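PDB 4K3Y: neuraminidase from Influenza A virus, which forms the six-bladed beta-propeller ectodomain of a bat influenza virus surface protein, related to influenza neuraminidases though probably lacking their sialidase activity. Local coordinates for residues 284-288 / 312-316; 306-312 / 363-369. One frame throughout, in Å; residues are numbered along the deposited sequence.

Interaction 1: residues 284-288 / 312-316; sequences SKKGF and SNSTI. With NAG (2-acetamido-2-deoxy-beta-D-glucopyranose), chain I.
Lys286 and Thr315 face each other where one blade of the neuraminidase beta-propeller meets the next, a worked example of how consecutive blades can be tied by a short antiparallel bridge. Lys286 lies in the third strand of its blade and Thr315 in the first strand of the following one, reached after the chain turns a corner at residues 312-314. The two form a non-hydrogen-bonded pair with CA atoms 4.6 Å apart.

Backbone bonds flank this pair. Ile316 N donates over 2.7 Å to the O of Lys285, a residue at the centre of an inverse gamma turn, and Gly287 N donates to Ser314 O over 3.1 Å in a nearly straight bond (173°). Gly287 has a positive phi (81°) and its CA lies close to the backbone of Ser312.

The polar side-chain contact belongs to the lysine. Bent at chi2 (-132°) and again at chi4, the Lys286 chain curls back across the turn until its ammonium reaches two acceptors: NZ gives one bond to Thr315 OG1 (2.9 Å) and another to Asn313 O (2.9 Å), the latter from within the carbonyl plane. One charged tip thereby spans the corner.

Apolar packing lies on the buried side. Ile316 CG2 comes obliquely to the Phe288 ring, 4.1 Å from CD1, the two side chains crossing at about a right angle. Ile338 of strand 335-343 touches both residues, and Phe267 from a loop packs on Phe288.

The turn also carries sugar. Asn313, Ser314 and Thr315 make an N-glycosylation sequon, and the glycan reaches Glu75 and Gln76 of the second subunit through hydrogen bonds. Its first N-acetylglucosamine is joined by C1 to Asn313 ND2, a covalent bond of 1.4 Å.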
# COMPACT_ATOMS: atom_id res chain seq x y z
N SER C 284 -31.59 -11.47 25.18
CA SER C 284 -31.23 -11.07 23.82
C SER C 284 -30.00 -10.28 24.11
O SER C 284 -30.08 -9.37 24.95
CB SER C 284 -32.28 -10.11 23.28
OG SER C 284 -32.30 -8.91 24.05
N LYS C 285 -28.87 -10.57 23.48
CA LYS C 285 -27.64 -9.90 23.93
C LYS C 285 -27.53 -8.44 23.44
O LYS C 285 -26.62 -8.08 22.69
CB LYS C 285 -26.40 -10.73 23.57
CG LYS C 285 -26.23 -11.98 24.43
CD LYS C 285 -25.09 -12.88 23.93
CE LYS C 285 -25.07 -14.21 24.66
NZ LYS C 285 -25.33 -15.36 23.74
N LYS C 286 -28.46 -7.61 23.90
CA LYS C 286 -28.64 -6.26 23.36
C LYS C 286 -28.16 -5.13 24.27
O LYS C 286 -28.44 -5.12 25.48
CB LYS C 286 -30.11 -6.04 22.93
CG LYS C 286 -30.42 -6.69 21.59
CD LYS C 286 -31.16 -5.75 20.63
CE LYS C 286 -31.31 -6.37 19.22
NZ LYS C 286 -30.17 -6.15 18.25
N GLY C 287 -27.44 -4.17 23.67
CA GLY C 287 -26.99 -2.99 24.40
C GLY C 287 -25.75 -3.22 25.24
O GLY C 287 -25.42 -4.35 25.64
N PHE C 288 -25.04 -2.13 25.52
CA PHE C 288 -23.86 -2.20 26.35
C PHE C 288 -23.85 -1.00 27.27
O PHE C 288 -24.16 0.12 26.86
CB PHE C 288 -22.60 -2.20 25.48
CG PHE C 288 -21.34 -2.48 26.24
CD1 PHE C 288 -20.91 -3.78 26.44
CD2 PHE C 288 -20.57 -1.44 26.75
CE1 PHE C 288 -19.74 -4.06 27.14
CE2 PHE C 288 -19.41 -1.71 27.45
CZ PHE C 288 -18.99 -3.02 27.64
N SER C 312 -27.48 0.47 22.35
CA SER C 312 -28.84 -0.02 22.62
C SER C 312 -29.32 -0.86 21.46
O SER C 312 -29.90 -1.93 21.64
CB SER C 312 -29.78 1.16 22.76
OG SER C 312 -29.22 2.12 23.64
N ASN C 313 -29.09 -0.34 20.27
CA ASN C 313 -29.59 -0.93 19.05
C ASN C 313 -29.01 -2.31 18.80
O ASN C 313 -29.72 -3.24 18.41
CB ASN C 313 -29.25 -0.02 17.86
CG ASN C 313 -30.10 1.24 17.81
OD1 ASN C 313 -30.70 1.66 18.81
ND2 ASN C 313 -30.14 1.86 16.62
N SER C 314 -27.72 -2.47 19.02
CA SER C 314 -27.05 -3.63 18.45
C SER C 314 -26.79 -4.79 19.41
O SER C 314 -26.90 -4.67 20.64
CB SER C 314 -25.77 -3.19 17.69
OG SER C 314 -24.91 -2.51 18.56
N THR C 315 -26.50 -5.94 18.81
CA THR C 315 -26.28 -7.20 19.53
C THR C 315 -24.79 -7.39 19.85
O THR C 315 -23.96 -7.49 18.95
CB THR C 315 -26.82 -8.38 18.70
OG1 THR C 315 -28.23 -8.22 18.55
CG2 THR C 315 -26.54 -9.70 19.37
N ILE C 316 -24.49 -7.41 21.14
CA ILE C 316 -23.11 -7.43 21.66
C ILE C 316 -22.58 -8.86 21.85
O ILE C 316 -23.33 -9.79 22.15
CB ILE C 316 -23.02 -6.72 23.04
CG1 ILE C 316 -23.80 -5.40 23.05
CG2 ILE C 316 -21.56 -6.54 23.48
CD1 ILE C 316 -23.52 -4.47 21.89
C1 NAG I . -30.89 3.10 16.62
C2 NAG I . -30.14 3.92 15.57
C3 NAG I . -30.88 5.21 15.25
C4 NAG I . -32.36 4.96 15.00
C5 NAG I . -32.95 4.09 16.10
C6 NAG I . -34.41 3.75 15.85
C7 NAG I . -27.68 3.82 15.51
C8 NAG I . -26.46 4.56 15.98
N2 NAG I . -28.82 4.26 16.05
O3 NAG I . -30.28 5.84 14.14
O4 NAG I . -33.01 6.20 14.99
O5 NAG I . -32.21 2.90 16.17
O6 NAG I . -34.48 2.56 15.09
O7 NAG I . -27.59 2.88 14.71

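Interaction 2: residues 306-312 / 363-369; sequences RNYQLLS and MPDVNWG. With NAG (2-acetamido-2-deoxy-beta-D-glucopyranose), chain I.
Hydrogen bonds and a salt bridge, with a Leu310-Trp368 apolar contact midway, join residues 306-312, which hold the outermost strand of a propeller blade and the corner after it, to the C-terminal tail Met363-Gly369. The two run in nearly the same direction, 18° apart, but the tail is not a regular strand.

At one end Arg306 NH2 donates to Met363 O (2.6 Å), while its guanidinium forms a salt bridge with Asp365 through NH2 and OD1 (3.0 Å). The planes of the two charged groups are 47° apart, and the individual hydrogen bonds to OD1 are weak; two waters also donate to this oxygen, linking it to Asn307 O and Gln309 N. Nearby, Met363 N donates to Tyr308 OH (2.9 Å), which also bonds Asn19 O.

In the middle, Trp368 N points at Leu310 O (2.8 Å), and Leu310 CD2 lies at the indole edge, in its plane. Val366 CG2 sits over the centre of one indole face.

The far end is held by the terminal carboxylate: Gly369 O accepts from Ser312 N (2.8 Å) and from Asn367 ND2. Asn367 has CG anti to its own nitrogen (chi1 -168°), and Ser312 OG donates to its OD1 (2.7 Å) from above the plane of the amide carbonyl.

Met363 and Trp368 pack against Phe121 and Val98 of the second subunit, placing this tail-on-blade contact at a subunit interface of the tetrameric neuraminidase-type propeller.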
# COMPACT_ATOMS: atom_id res chain seq x y z
N ARG C 306 -22.28 6.70 37.89
CA ARG C 306 -22.91 6.98 36.61
C ARG C 306 -22.85 5.79 35.68
O ARG C 306 -21.76 5.32 35.31
CB ARG C 306 -22.29 8.20 35.94
CG ARG C 306 -23.05 8.64 34.68
CD ARG C 306 -22.97 10.15 34.52
NE ARG C 306 -23.17 10.59 33.15
CZ ARG C 306 -24.34 10.55 32.52
NH1 ARG C 306 -25.41 10.09 33.15
NH2 ARG C 306 -24.44 10.98 31.28
N ASN C 307 -24.03 5.32 35.29
CA ASN C 307 -24.15 4.23 34.34
C ASN C 307 -24.36 4.77 32.93
O ASN C 307 -25.42 5.33 32.62
CB ASN C 307 -25.33 3.35 34.74
CG ASN C 307 -25.32 2.02 34.02
OD1 ASN C 307 -24.54 1.14 34.35
ND2 ASN C 307 -26.19 1.87 33.03
N TYR C 308 -23.36 4.62 32.07
CA TYR C 308 -23.47 5.06 30.68
C TYR C 308 -24.02 3.96 29.78
O TYR C 308 -23.38 2.91 29.63
CB TYR C 308 -22.10 5.47 30.14
CG TYR C 308 -21.57 6.79 30.63
CD1 TYR C 308 -22.19 7.99 30.29
CD2 TYR C 308 -20.41 6.85 31.41
CE1 TYR C 308 -21.68 9.23 30.73
CE2 TYR C 308 -19.89 8.07 31.84
CZ TYR C 308 -20.53 9.25 31.50
OH TYR C 308 -20.02 10.45 31.93
N GLN C 309 -25.17 4.20 29.16
CA GLN C 309 -25.68 3.24 28.18
C GLN C 309 -25.21 3.54 26.76
O GLN C 309 -25.98 4.03 25.92
CB GLN C 309 -27.19 3.15 28.25
CG GLN C 309 -27.66 2.35 29.44
CD GLN C 309 -29.01 2.80 29.89
OE1 GLN C 309 -29.13 3.71 30.72
NE2 GLN C 309 -30.05 2.19 29.32
N LEU C 310 -23.95 3.19 26.51
CA LEU C 310 -23.26 3.45 25.24
C LEU C 310 -23.98 2.92 23.98
O LEU C 310 -24.11 3.65 22.99
CB LEU C 310 -21.81 2.94 25.31
CG LEU C 310 -20.93 3.63 26.39
CD1 LEU C 310 -19.47 3.17 26.37
CD2 LEU C 310 -20.99 5.15 26.23
N LEU C 311 -24.45 1.66 24.01
CA LEU C 311 -25.19 1.10 22.88
C LEU C 311 -26.53 0.51 23.29
O LEU C 311 -26.70 0.09 24.42
CB LEU C 311 -24.37 0.04 22.15
CG LEU C 311 -23.15 0.44 21.32
CD1 LEU C 311 -21.90 0.39 22.17
CD2 LEU C 311 -23.03 -0.51 20.18
N SER C 312 -27.48 0.47 22.35
CA SER C 312 -28.84 -0.02 22.62
C SER C 312 -29.32 -0.86 21.46
O SER C 312 -29.90 -1.93 21.64
CB SER C 312 -29.78 1.16 22.76
OG SER C 312 -29.22 2.12 23.64
N MET C 363 -19.84 12.77 30.21
CA MET C 363 -20.59 12.89 28.96
C MET C 363 -22.10 12.91 29.20
O MET C 363 -22.58 12.53 30.27
CB MET C 363 -20.25 11.71 28.02
CG MET C 363 -18.79 11.55 27.59
SD MET C 363 -18.08 12.98 26.75
CE MET C 363 -19.36 13.32 25.58
N PRO C 364 -22.87 13.38 28.19
CA PRO C 364 -24.34 13.24 28.21
C PRO C 364 -24.76 11.80 27.92
O PRO C 364 -23.94 10.98 27.47
CB PRO C 364 -24.79 14.13 27.04
CG PRO C 364 -23.60 14.13 26.11
CD PRO C 364 -22.40 14.15 27.02
N ASP C 365 -26.03 11.49 28.19
CA ASP C 365 -26.61 10.21 27.81
C ASP C 365 -26.90 10.23 26.31
O ASP C 365 -27.82 10.93 25.87
CB ASP C 365 -27.89 9.92 28.61
CG ASP C 365 -27.63 9.70 30.08
OD1 ASP C 365 -26.60 9.06 30.40
OD2 ASP C 365 -28.42 10.18 30.93
N VAL C 366 -26.10 9.46 25.55
CA VAL C 366 -26.20 9.38 24.08
C VAL C 366 -26.04 7.94 23.56
O VAL C 366 -25.27 7.17 24.12
CB VAL C 366 -25.18 10.33 23.38
CG1 VAL C 366 -24.01 10.63 24.27
CG2 VAL C 366 -24.68 9.74 22.07
N ASN C 367 -26.77 7.58 22.50
CA ASN C 367 -26.59 6.26 21.92
C ASN C 367 -25.60 6.25 20.78
O ASN C 367 -25.68 7.07 19.86
CB ASN C 367 -27.91 5.66 21.44
CG ASN C 367 -27.77 4.19 21.11
OD1 ASN C 367 -27.44 3.38 21.98
ND2 ASN C 367 -27.98 3.84 19.84
N TRP C 368 -24.66 5.31 20.82
CA TRP C 368 -23.62 5.24 19.81
C TRP C 368 -23.84 4.10 18.84
O TRP C 368 -23.05 3.91 17.90
CB TRP C 368 -22.25 5.09 20.48
CG TRP C 368 -21.84 6.27 21.26
CD1 TRP C 368 -21.67 6.36 22.61
CD2 TRP C 368 -21.57 7.57 20.74
NE1 TRP C 368 -21.28 7.63 22.97
CE2 TRP C 368 -21.22 8.40 21.83
CE3 TRP C 368 -21.58 8.12 19.45
CZ2 TRP C 368 -20.88 9.75 21.67
CZ3 TRP C 368 -21.24 9.46 19.30
CH2 TRP C 368 -20.91 10.25 20.40
N GLY C 369 -24.89 3.33 19.05
CA GLY C 369 -25.12 2.15 18.23
C GLY C 369 -25.94 1.09 18.92
O GLY C 369 -26.79 1.39 19.77
OXT GLY C 369 -25.78 -0.10 18.63
C1 NAG I . -30.89 3.10 16.62
C2 NAG I . -30.14 3.92 15.57
C3 NAG I . -30.88 5.21 15.25
C4 NAG I . -32.36 4.96 15.00
C5 NAG I . -32.95 4.09 16.10
C6 NAG I . -34.41 3.75 15.85
C7 NAG I . -27.68 3.82 15.51
C8 NAG I . -26.46 4.56 15.98
N2 NAG I . -28.82 4.26 16.05
O3 NAG I . -30.28 5.84 14.14
O4 NAG I . -33.01 6.20 14.99
O5 NAG I . -32.21 2.90 16.17
O6 NAG I . -34.48 2.56 15.09
O7 NAG I . -27.59 2.88 14.71
O HOH W 1 -26.36 7.72 32.50
O HOH W 2 -26.31 6.86 28.84

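How the interactions relate
The two contacts lie on the same side of the chain's centre, their own centres about 12 Å apart, and their segments alternate in sequence: 284-288, 306-312, 312-316, 363-369. Strands 286-294 and 306-311 are neighbours in one blade sheet, whereas 315-322 opens the next, so Ser312, shared by both, marks the passage between blades. Interaction 1 joins the blades near this passage; interaction 2 lays the chain end along the blade rim. They meet directly, since OXT of Gly369 probably bonds Ser314 OG, and its O Asn313 N. The C-terminus, the interblade turn and its glycan thus gather in one region, from which the glycan and the tail reach the second subunit.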